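Local coordinates for protein thioredoxin reductase (Streptococcus pyogenes, PDB 5UWY) that probably catalyses the NADPH-dependent reduction of thioredoxin, passing electrons through bound FAD and a redox-active disulfide, at residues 132-137 / 156-161; 145-150 / 213-218; 186-189 / 193-196. All coordinates share one frame; numbering follows the deposited sequence.

Contact 1 of 3, residues 132-137 / 156-161; sequences YCAVCD and VEEAIY. With FAD (flavin-adenine dinucleotide), chain B.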
loop_
_atom_site.group_PDB
_atom_site.type_symbol
_atom_site.label_atom_id
_atom_site.label_comp_id
_atom_site.label_asym_id
_atom_site.label_seq_id
_atom_site.Cartn_x
_atom_site.Cartn_y
_atom_site.Cartn_z
ATOM N N TYR A 132 17.431 -11.422 6.061
ATOM C CA TYR A 132 17.834 -10.052 6.346
ATOM C C TYR A 132 16.652 -9.198 6.784
ATOM O O TYR A 132 16.726 -7.967 6.721
ATOM C CB TYR A 132 18.520 -9.436 5.125
ATOM C CG TYR A 132 19.665 -10.253 4.566
ATOM C CD1 TYR A 132 20.959 -10.101 5.050
ATOM C CD2 TYR A 132 19.450 -11.178 3.552
ATOM C CE1 TYR A 132 22.010 -10.850 4.535
ATOM C CE2 TYR A 132 20.493 -11.931 3.033
ATOM C CZ TYR A 132 21.769 -11.763 3.528
ATOM O OH TYR A 132 22.806 -12.509 3.012
ATOM N N CYS A 133 15.565 -9.829 7.236
ATOM C CA CYS A 133 14.307 -9.124 7.466
ATOM C C CYS A 133 13.526 -9.858 8.553
ATOM O O CYS A 133 12.903 -10.886 8.281
ATOM C CB CYS A 133 13.511 -9.032 6.175
ATOM S SG CYS A 133 12.245 -7.770 6.164
ATOM N N ALA A 134 13.543 -9.307 9.769
ATOM C CA ALA A 134 12.829 -9.937 10.875
ATOM C C ALA A 134 11.319 -9.780 10.727
ATOM O O ALA A 134 10.564 -10.720 10.997
ATOM C CB ALA A 134 13.309 -9.352 12.201
ATOM N N VAL A 135 10.860 -8.594 10.314
ATOM C CA VAL A 135 9.445 -8.383 10.023
ATOM C C VAL A 135 8.966 -9.336 8.939
ATOM O O VAL A 135 7.773 -9.650 8.862
ATOM C CB VAL A 135 9.204 -6.912 9.613
ATOM C CG1 VAL A 135 7.721 -6.636 9.404
ATOM C CG2 VAL A 135 9.776 -5.972 10.661
ATOM N N CYS A 136 9.886 -9.834 8.118
ATOM C CA CYS A 136 9.563 -10.616 6.934
ATOM C C CYS A 136 9.360 -12.097 7.251
ATOM O O CYS A 136 8.279 -12.646 7.009
ATOM C CB CYS A 136 10.673 -10.414 5.895
ATOM S SG CYS A 136 10.719 -8.732 5.200
ATOM N N ASP A 137 10.388 -12.754 7.793
ATOM C CA ASP A 137 10.342 -14.188 8.050
ATOM C C ASP A 137 10.440 -14.540 9.530
ATOM O O ASP A 137 10.549 -15.725 9.867
ATOM C CB ASP A 137 11.457 -14.896 7.273
ATOM C CG ASP A 137 11.688 -14.289 5.901
ATOM O OD1 ASP A 137 10.705 -14.135 5.145
ATOM O OD2 ASP A 137 12.852 -13.968 5.577
ATOM N N VAL A 156 20.218 -5.074 17.523
ATOM C CA VAL A 156 19.612 -5.204 18.846
ATOM C C VAL A 156 18.093 -5.185 18.737
ATOM O O VAL A 156 17.401 -6.092 19.225
ATOM C CB VAL A 156 20.125 -4.098 19.785
ATOM C CG1 VAL A 156 19.454 -4.204 21.143
ATOM C CG2 VAL A 156 21.636 -4.180 19.923
ATOM N N GLU A 157 17.548 -4.154 18.084
ATOM C CA GLU A 157 16.097 -4.027 18.006
ATOM C C GLU A 157 15.479 -5.184 17.233
ATOM O O GLU A 157 14.435 -5.717 17.629
ATOM C CB GLU A 157 15.715 -2.687 17.379
ATOM C CG GLU A 157 15.358 -1.628 18.411
ATOM C CD GLU A 157 14.217 -0.732 17.972
ATOM O OE1 GLU A 157 13.830 0.163 18.755
ATOM O OE2 GLU A 157 13.707 -0.920 16.848
ATOM N N GLU A 158 16.113 -5.596 16.132
ATOM C CA GLU A 158 15.610 -6.753 15.397
ATOM C C GLU A 158 15.693 -8.021 16.242
ATOM O O GLU A 158 14.853 -8.917 16.097
ATOM C CB GLU A 158 16.369 -6.912 14.073
ATOM C CG GLU A 158 17.434 -8.005 14.043
ATOM C CD GLU A 158 18.194 -8.046 12.724
ATOM O OE1 GLU A 158 19.434 -7.888 12.732
ATOM O OE2 GLU A 158 17.544 -8.238 11.672
ATOM N N ALA A 159 16.666 -8.097 17.152
ATOM C CA ALA A 159 16.768 -9.259 18.030
ATOM C C ALA A 159 15.612 -9.303 19.024
ATOM O O ALA A 159 14.931 -10.333 19.156
ATOM C CB ALA A 159 18.110 -9.249 18.763
ATOM N N ILE A 160 15.364 -8.197 19.735
ATOM C CA ILE A 160 14.281 -8.257 20.712
ATOM C C ILE A 160 12.928 -8.341 20.017
ATOM O O ILE A 160 11.965 -8.859 20.592
ATOM C CB ILE A 160 14.344 -7.085 21.708
ATOM C CG1 ILE A 160 14.811 -5.806 21.019
ATOM C CG2 ILE A 160 15.255 -7.436 22.880
ATOM C CD1 ILE A 160 14.821 -4.605 21.940
ATOM N N TYR A 161 12.825 -7.869 18.773
ATOM C CA TYR A 161 11.628 -8.174 17.996
ATOM C C TYR A 161 11.532 -9.669 17.726
ATOM O O TYR A 161 10.438 -10.247 17.760
ATOM C CB TYR A 161 11.614 -7.391 16.681
ATOM C CG TYR A 161 10.491 -7.801 15.748
ATOM C CD1 TYR A 161 9.190 -7.355 15.952
ATOM C CD2 TYR A 161 10.731 -8.638 14.666
ATOM C CE1 TYR A 161 8.161 -7.730 15.101
ATOM C CE2 TYR A 161 9.708 -9.018 13.812
ATOM C CZ TYR A 161 8.426 -8.561 14.035
ATOM O OH TYR A 161 7.410 -8.940 13.185
HETATM P PA FAD B . 12.754 -4.034 -5.599
HETATM O O1A FAD B . 11.754 -5.112 -5.813
HETATM O O2A FAD B . 13.998 -4.414 -4.790
HETATM O O5B FAD B . 13.239 -3.445 -6.957
HETATM C C5B FAD B . 14.465 -3.898 -7.567
HETATM C C4B FAD B . 14.298 -3.933 -9.061
HETATM O O4B FAD B . 14.996 -2.809 -9.647
HETATM C C3B FAD B . 14.846 -5.194 -9.737
HETATM O O3B FAD B . 13.916 -5.730 -10.673
HETATM C C2B FAD B . 16.133 -4.699 -10.404
HETATM O O2B FAD B . 16.426 -5.458 -11.573
HETATM C C1B FAD B . 15.734 -3.267 -10.753
HETATM N N9A FAD B . 16.852 -2.354 -10.993
HETATM C C8A FAD B . 17.733 -1.841 -10.075
HETATM N N7A FAD B . 18.638 -1.039 -10.587
HETATM C C5A FAD B . 18.326 -1.021 -11.936
HETATM C C6A FAD B . 18.908 -0.355 -13.033
HETATM N N6A FAD B . 19.967 0.451 -12.933
HETATM N N1A FAD B . 18.352 -0.554 -14.251
HETATM C C2A FAD B . 17.293 -1.359 -14.354
HETATM N N3A FAD B . 16.661 -2.035 -13.393
HETATM C C4A FAD B . 17.232 -1.821 -12.202
HETATM N N1 FAD B . 8.680 -8.669 1.366
HETATM C C2 FAD B . 7.543 -8.945 2.071
HETATM O O2 FAD B . 6.502 -8.296 1.906
HETATM N N3 FAD B . 7.543 -9.978 2.992
HETATM C C4 FAD B . 8.611 -10.795 3.298
HETATM O O4 FAD B . 8.489 -11.684 4.139
HETATM C C4X FAD B . 9.815 -10.492 2.549
HETATM N N5 FAD B . 10.876 -11.214 2.777
HETATM C C5X FAD B . 12.027 -10.925 2.065
HETATM C C6 FAD B . 13.167 -11.692 2.300
HETATM C C7 FAD B . 14.349 -11.447 1.612
HETATM C C7M FAD B . 15.560 -12.298 1.894
HETATM C C8 FAD B . 14.398 -10.411 0.664
HETATM C C8M FAD B . 15.663 -10.120 -0.099
HETATM C C9 FAD B . 13.261 -9.643 0.426
HETATM C C9A FAD B . 12.080 -9.891 1.117
HETATM N N10 FAD B . 10.913 -9.121 0.913
HETATM C C10 FAD B . 9.755 -9.407 1.605
HETATM C "C1'" FAD B . 10.887 -8.045 -0.094
HETATM C "C2'" FAD B . 11.023 -6.642 0.487
HETATM O "O2'" FAD B . 9.751 -6.132 0.890
HETATM C "C3'" FAD B . 11.604 -5.714 -0.582
HETATM O "O3'" FAD B . 12.061 -4.537 0.071
HETATM C "C4'" FAD B . 10.653 -5.311 -1.716
HETATM O "O4'" FAD B . 10.493 -6.405 -2.620
HETATM C "C5'" FAD B . 11.149 -4.096 -2.473
HETATM O "O5'" FAD B . 10.222 -3.775 -3.532
HETATM P P FAD B . 10.525 -2.614 -4.561
HETATM O O1P FAD B . 10.369 -1.264 -3.855
HETATM O O2P FAD B . 9.731 -2.725 -5.811
HETATM O O3P FAD B . 12.072 -2.796 -4.880
#
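With chi1 at 172°, Tyr161 carries its ring anti to the backbone N and lays it along the first turn of helix 134-137, where it meets Ala134 and Val135. On that short helix, Cys136 turns SG away from its carbonyl carbon (chi1 -68°), back toward Cys133 and the flavin. One edge of the Tyr161 ring lies against both the methyl and the carbonyl of Ala134: CD2 is 3.6 Å from Ala134 CB, while CE2 meets Ala134 O at 3.4 Å, with the oxygen in the ring plane. Val135 adds CG2, 4.4 Å from Tyr161 CE2. Alanine suits this place because its methyl lets the two helices come close, Ala134 CA lying 6.2 Å from Glu158 CA, and the flat tyrosine ring can bring its edge up to Ala134 and the start of Val135. Tyr300 of the second subunit meets the Tyr161 ring edge-to-face, so the contact also adjoins the dimer interface.

The other side of helix 134-137 belongs to the redox centre. Cys133, at the N-cap position, is joined to Cys136 by a disulfide, and Cys136 SG sits 3.3 Å from FAD C4X. Asp137 OD1 lies nearby, 3.5 Å from FAD O4, and its OD2 is held by the hydroxyl of Ser131. A disulfide lying against the flavin at this carbon is what electron transfer from reduced FAD to the Cys133-Cys136 disulfide requires, consistent with the flavin-oxidising conformation of bacterial thioredoxin reductases, in which thiol-disulfide exchange with thioredoxin needs a later domain rotation.

Contact 2 of 3, residues 145-150 / 213-218; sequences DLLVVG and SNVLIE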
loop_
_atom_site.group_PDB
_atom_site.type_symbol
_atom_site.label_atom_id
_atom_site.label_comp_id
_atom_site.label_asym_id
_atom_site.label_seq_id
_atom_site.Cartn_x
_atom_site.Cartn_y
_atom_site.Cartn_z
ATOM N N ASP A 145 15.810 -21.511 17.892
ATOM C CA ASP A 145 16.962 -20.706 18.269
ATOM C C ASP A 145 17.479 -19.948 17.056
ATOM O O ASP A 145 17.633 -20.516 15.960
ATOM C CB ASP A 145 18.058 -21.565 18.901
ATOM C CG ASP A 145 17.551 -22.360 20.092
ATOM O OD1 ASP A 145 18.068 -22.146 21.211
ATOM O OD2 ASP A 145 16.636 -23.191 19.917
ATOM N N LEU A 146 17.734 -18.661 17.266
ATOM C CA LEU A 146 18.051 -17.723 16.207
ATOM C C LEU A 146 19.336 -16.988 16.556
ATOM O O LEU A 146 19.610 -16.695 17.724
ATOM C CB LEU A 146 16.909 -16.720 16.002
ATOM C CG LEU A 146 15.535 -17.305 15.655
ATOM C CD1 LEU A 146 14.580 -16.214 15.213
ATOM C CD2 LEU A 146 15.648 -18.368 14.580
ATOM N N LEU A 147 20.121 -16.702 15.525
ATOM C CA LEU A 147 21.367 -15.959 15.643
ATOM C C LEU A 147 21.207 -14.632 14.916
ATOM O O LEU A 147 20.752 -14.608 13.772
ATOM C CB LEU A 147 22.534 -16.757 15.051
ATOM C CG LEU A 147 23.919 -16.116 15.124
ATOM C CD1 LEU A 147 24.440 -16.184 16.544
ATOM C CD2 LEU A 147 24.882 -16.789 14.158
ATOM N N VAL A 148 21.562 -13.536 15.578
ATOM C CA VAL A 148 21.479 -12.200 14.998
ATOM C C VAL A 148 22.894 -11.665 14.843
ATOM O O VAL A 148 23.678 -11.689 15.798
ATOM C CB VAL A 148 20.621 -11.260 15.863
ATOM C CG1 VAL A 148 21.030 -9.805 15.654
ATOM C CG2 VAL A 148 19.146 -11.450 15.547
ATOM N N VAL A 149 23.230 -11.188 13.649
ATOM C CA VAL A 149 24.575 -10.683 13.384
ATOM C C VAL A 149 24.552 -9.160 13.389
ATOM O O VAL A 149 23.755 -8.539 12.672
ATOM C CB VAL A 149 25.127 -11.220 12.055
ATOM C CG1 VAL A 149 26.576 -10.805 11.894
ATOM C CG2 VAL A 149 24.982 -12.730 11.992
ATOM N N GLY A 150 25.423 -8.560 14.189
ATOM C CA GLY A 150 25.549 -7.118 14.271
ATOM C C GLY A 150 25.626 -6.634 15.708
ATOM O O GLY A 150 25.462 -7.387 16.665
ATOM N N SER A 213 20.938 -25.404 10.046
ATOM C CA SER A 213 21.023 -26.235 11.236
ATOM C C SER A 213 22.079 -25.776 12.225
ATOM O O SER A 213 21.898 -25.966 13.428
ATOM C CB SER A 213 21.300 -27.693 10.847
ATOM O OG SER A 213 22.681 -27.916 10.640
ATOM N N ASN A 214 23.168 -25.166 11.758
ATOM C CA ASN A 214 24.241 -24.770 12.661
ATOM C C ASN A 214 25.110 -23.727 11.976
ATOM O O ASN A 214 25.053 -23.546 10.759
ATOM C CB ASN A 214 25.081 -25.976 13.090
ATOM C CG ASN A 214 25.682 -26.713 11.912
ATOM O OD1 ASN A 214 26.872 -26.585 11.627
ATOM N ND2 ASN A 214 24.858 -27.485 11.213
ATOM N N VAL A 215 25.911 -23.032 12.784
ATOM C CA VAL A 215 26.826 -22.004 12.299
ATOM C C VAL A 215 28.155 -22.157 13.028
ATOM O O VAL A 215 28.189 -22.363 14.248
ATOM C CB VAL A 215 26.256 -20.579 12.496
ATOM C CG1 VAL A 215 27.159 -19.547 11.836
ATOM C CG2 VAL A 215 24.841 -20.469 11.945
ATOM N N LEU A 216 29.250 -22.076 12.272
ATOM C CA LEU A 216 30.596 -22.020 12.828
ATOM C C LEU A 216 30.950 -20.568 13.110
ATOM O O LEU A 216 30.955 -19.736 12.185
ATOM C CB LEU A 216 31.628 -22.623 11.877
ATOM C CG LEU A 216 31.504 -24.050 11.356
ATOM C CD1 LEU A 216 32.675 -24.346 10.426
ATOM C CD2 LEU A 216 31.453 -25.041 12.501
ATOM N N ILE A 217 31.272 -20.285 14.374
ATOM C CA ILE A 217 31.592 -18.947 14.862
ATOM C C ILE A 217 33.062 -18.924 15.262
ATOM O O ILE A 217 33.512 -19.753 16.065
ATOM C CB ILE A 217 30.699 -18.547 16.049
ATOM C CG1 ILE A 217 29.327 -18.073 15.564
ATOM C CG2 ILE A 217 31.368 -17.474 16.892
ATOM C CD1 ILE A 217 28.355 -19.194 15.281
ATOM N N GLU A 218 33.807 -17.974 14.701
ATOM C CA GLU A 218 35.210 -17.765 15.024
ATOM C C GLU A 218 35.351 -16.581 15.971
ATOM O O GLU A 218 34.620 -15.593 15.858
ATOM C CB GLU A 218 36.029 -17.513 13.756
ATOM C CG GLU A 218 37.524 -17.758 13.908
ATOM C CD GLU A 218 38.358 -16.644 13.303
ATOM O OE1 GLU A 218 39.479 -16.398 13.798
ATOM O OE2 GLU A 218 37.887 -16.010 12.337
#
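Leu147 meets Val215 and Ile217 through a single methyl: its CD2 lies 4.3 Å from Val215 CG1 and 4.4 Å from Ile217 CD1. Both partners are alternate residues of strand 212-219, so they present their side chains on the same side of it, and the leucine tip reaches across to the pair. Its extended chi1 (-179°) carries the branch well out from the backbone, which explains how the side chains touch although Leu147 CA and Val215 CA remain 8.8 Å apart. No hydrogen bond links the two segments; the contact is purely apolar, and branched aliphatic residues suit it because they present methyls without a polar group to satisfy.

This is face packing between two sheets. Strand 145-149 is the middle strand of the five-stranded parallel sheet of the Rossmann-like domain, and strand 212-219 is the central strand of a three-stranded antiparallel sheet, the kind of appendage that the pyridine nucleotide-disulfide oxidoreductases place on their NADPH domain.

Around the trio, Val202 of strand 200-207 touches Leu147, as do Phe230 and, within the parallel sheet, Thr170 and Val172. Ile217 also rests on His228 and Ser200. The backbone of Leu147 is bonded to Gly232 and Phe234 on one side, while Leu146 bonds to Lys168 and Thr170 on the other. Near the start of strand 212-219, a classic beta bulge sets Ser213 and Asn214 together opposite Gln206. Beyond Val149 the chain turns at Gly150, whose positive phi of 134° is one that only glycine readily adopts; it is the first glycine of a GxGxxA sequence of the kind that in relatives lies under a dinucleotide.

Contact 3 of 3, residues 186-189 / 193-196; sequences DRAF and KVDF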
loop_
_atom_site.group_PDB
_atom_site.type_symbol
_atom_site.label_atom_id
_atom_site.label_comp_id
_atom_site.label_asym_id
_atom_site.label_seq_id
_atom_site.Cartn_x
_atom_site.Cartn_y
_atom_site.Cartn_z
ATOM N N ASP A 186 20.201 -1.635 27.425
ATOM C CA ASP A 186 19.549 -2.024 28.672
ATOM C C ASP A 186 18.318 -2.880 28.406
ATOM O O ASP A 186 18.086 -3.880 29.097
ATOM C CB ASP A 186 19.171 -0.778 29.474
ATOM C CG ASP A 186 20.379 -0.076 30.067
ATOM O OD1 ASP A 186 21.363 -0.766 30.407
ATOM O OD2 ASP A 186 20.343 1.166 30.193
ATOM N N ARG A 187 17.519 -2.505 27.403
ATOM C CA ARG A 187 16.331 -3.284 27.066
ATOM C C ARG A 187 16.700 -4.703 26.651
ATOM O O ARG A 187 15.979 -5.659 26.967
ATOM C CB ARG A 187 15.548 -2.586 25.953
ATOM C CG ARG A 187 14.250 -3.275 25.569
ATOM C CD ARG A 187 13.102 -2.278 25.522
ATOM N NE ARG A 187 13.405 -1.138 24.662
ATOM C CZ ARG A 187 12.758 0.022 24.704
ATOM N NH1 ARG A 187 11.771 0.200 25.572
ATOM N NH2 ARG A 187 13.100 1.007 23.885
ATOM N N ALA A 188 17.821 -4.863 25.947
ATOM C CA ALA A 188 18.255 -6.193 25.539
ATOM C C ALA A 188 18.750 -6.996 26.734
ATOM O O ALA A 188 18.295 -8.120 26.969
ATOM C CB ALA A 188 19.340 -6.087 24.467
ATOM N N PHE A 189 19.675 -6.426 27.514
ATOM C CA PHE A 189 20.169 -7.118 28.701
ATOM C C PHE A 189 19.031 -7.502 29.640
ATOM O O PHE A 189 19.144 -8.487 30.381
ATOM C CB PHE A 189 21.189 -6.248 29.438
ATOM C CG PHE A 189 22.314 -5.750 28.570
ATOM C CD1 PHE A 189 22.887 -6.567 27.606
ATOM C CD2 PHE A 189 22.805 -4.460 28.723
ATOM C CE1 PHE A 189 23.922 -6.107 26.810
ATOM C CE2 PHE A 189 23.836 -3.992 27.928
ATOM C CZ PHE A 189 24.396 -4.818 26.972
ATOM N N LYS A 193 15.253 -13.831 26.930
ATOM C CA LYS A 193 15.440 -14.709 25.782
ATOM C C LYS A 193 16.590 -14.294 24.878
ATOM O O LYS A 193 16.791 -14.923 23.835
ATOM C CB LYS A 193 14.151 -14.777 24.961
ATOM C CG LYS A 193 12.903 -15.032 25.786
ATOM C CD LYS A 193 11.930 -15.935 25.042
ATOM C CE LYS A 193 10.530 -15.345 25.015
ATOM N NZ LYS A 193 9.578 -16.224 24.281
ATOM N N VAL A 194 17.347 -13.264 25.229
ATOM C CA VAL A 194 18.463 -12.818 24.408
ATOM C C VAL A 194 19.747 -12.926 25.224
ATOM O O VAL A 194 19.792 -12.519 26.392
ATOM C CB VAL A 194 18.222 -11.396 23.859
ATOM C CG1 VAL A 194 18.518 -10.340 24.890
ATOM C CG2 VAL A 194 19.037 -11.155 22.583
ATOM N N ASP A 195 20.755 -13.561 24.629
ATOM C CA ASP A 195 22.128 -13.546 25.109
ATOM C C ASP A 195 23.040 -13.271 23.919
ATOM O O ASP A 195 22.615 -13.294 22.757
ATOM C CB ASP A 195 22.533 -14.857 25.809
ATOM C CG ASP A 195 22.119 -16.098 25.040
ATOM O OD1 ASP A 195 20.982 -16.129 24.527
ATOM O OD2 ASP A 195 22.928 -17.048 24.962
ATOM N N PHE A 196 24.309 -12.998 24.213
ATOM C CA PHE A 196 25.227 -12.460 23.222
ATOM C C PHE A 196 26.590 -13.138 23.324
ATOM O O PHE A 196 26.992 -13.628 24.384
ATOM C CB PHE A 196 25.377 -10.926 23.373
ATOM C CG PHE A 196 24.102 -10.217 23.769
ATOM C CD1 PHE A 196 23.715 -10.111 25.091
ATOM C CD2 PHE A 196 23.260 -9.695 22.796
ATOM C CE1 PHE A 196 22.518 -9.471 25.431
ATOM C CE2 PHE A 196 22.068 -9.055 23.135
ATOM C CZ PHE A 196 21.702 -8.946 24.445
HETATM O O HOH W 1 20.026 -10.388 28.135
#
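The beta-alpha-beta unit formed by strand 168-172, helix 182-190 and strand 194-197 closes here, where Ala188 and Phe189 near the end of the helix pack on Val194 and Phe196 of the strand that follows. Ala188 is the inner residue: its CB points toward the strand and meets Phe196 CZ at 3.7 Å, at the edge of that ring and near its plane. The same methyl stands 4.4 Å from Val194 CG1. A small residue fits because helix and strand are close, with Ala188 CA and Val194 CA 6.7 Å apart.

Phe189 starts in the other direction, its CB directed away from the strand, yet a chi1 of -53° brings the ring edge back to Phe196. The two rings form an offset edge-to-face pair, the edge of Phe189 toward the face of Phe196, with centroids 5.7 Å apart and planes at 86°. The nearest atoms are Phe189 CD1 and Phe196 CE1, at 3.6 Å. Because the approaching edge is displaced to the CE1 rim of Phe196, the usual edge-to-face attraction is probably only partly used at this partly exposed margin.

A water lies between the backbones, donating hydrogen bonds to Val194 O at 2.8 Å and also to Ala188 O. Other acceptors lie close to it too, so its two protons are probably shared among them.

Further along, Trp198 meets both phenylalanines, while Val194 and Phe196 rest on Val169 and Val171 of strand 168-172. Strand 194-197 is the outermost strand of its parallel sheet within this chain, and helix 182-190 lies over it with Ala188 against Val156 of helix 153-162, and Arg187 beside Ile160 of that helix and Phe306 of the second subunit.

Overall arrangement
All three contacts lie in the portion of the chain built around the parallel sheet that holds strands 145-149 and 194-197. Contacts 1 and 2 interleave along the sequence, strand 145-149 running into helix 153-162, and Val148 touches Glu158 and Ala159; their centres are 14 Å apart. Contact 3 is also 14 Å from contact 1, joined through Val156 and Ile160 against Ala188 and Arg187. Both its segments fall between residues 150 and 213, the two halves of contact 2, whose centre is 16 Å away, with no touch. Layers thus follow one another: antiparallel sheet, parallel sheet, helices. Contact 1 carries the disulfide that this domain sets against FAD.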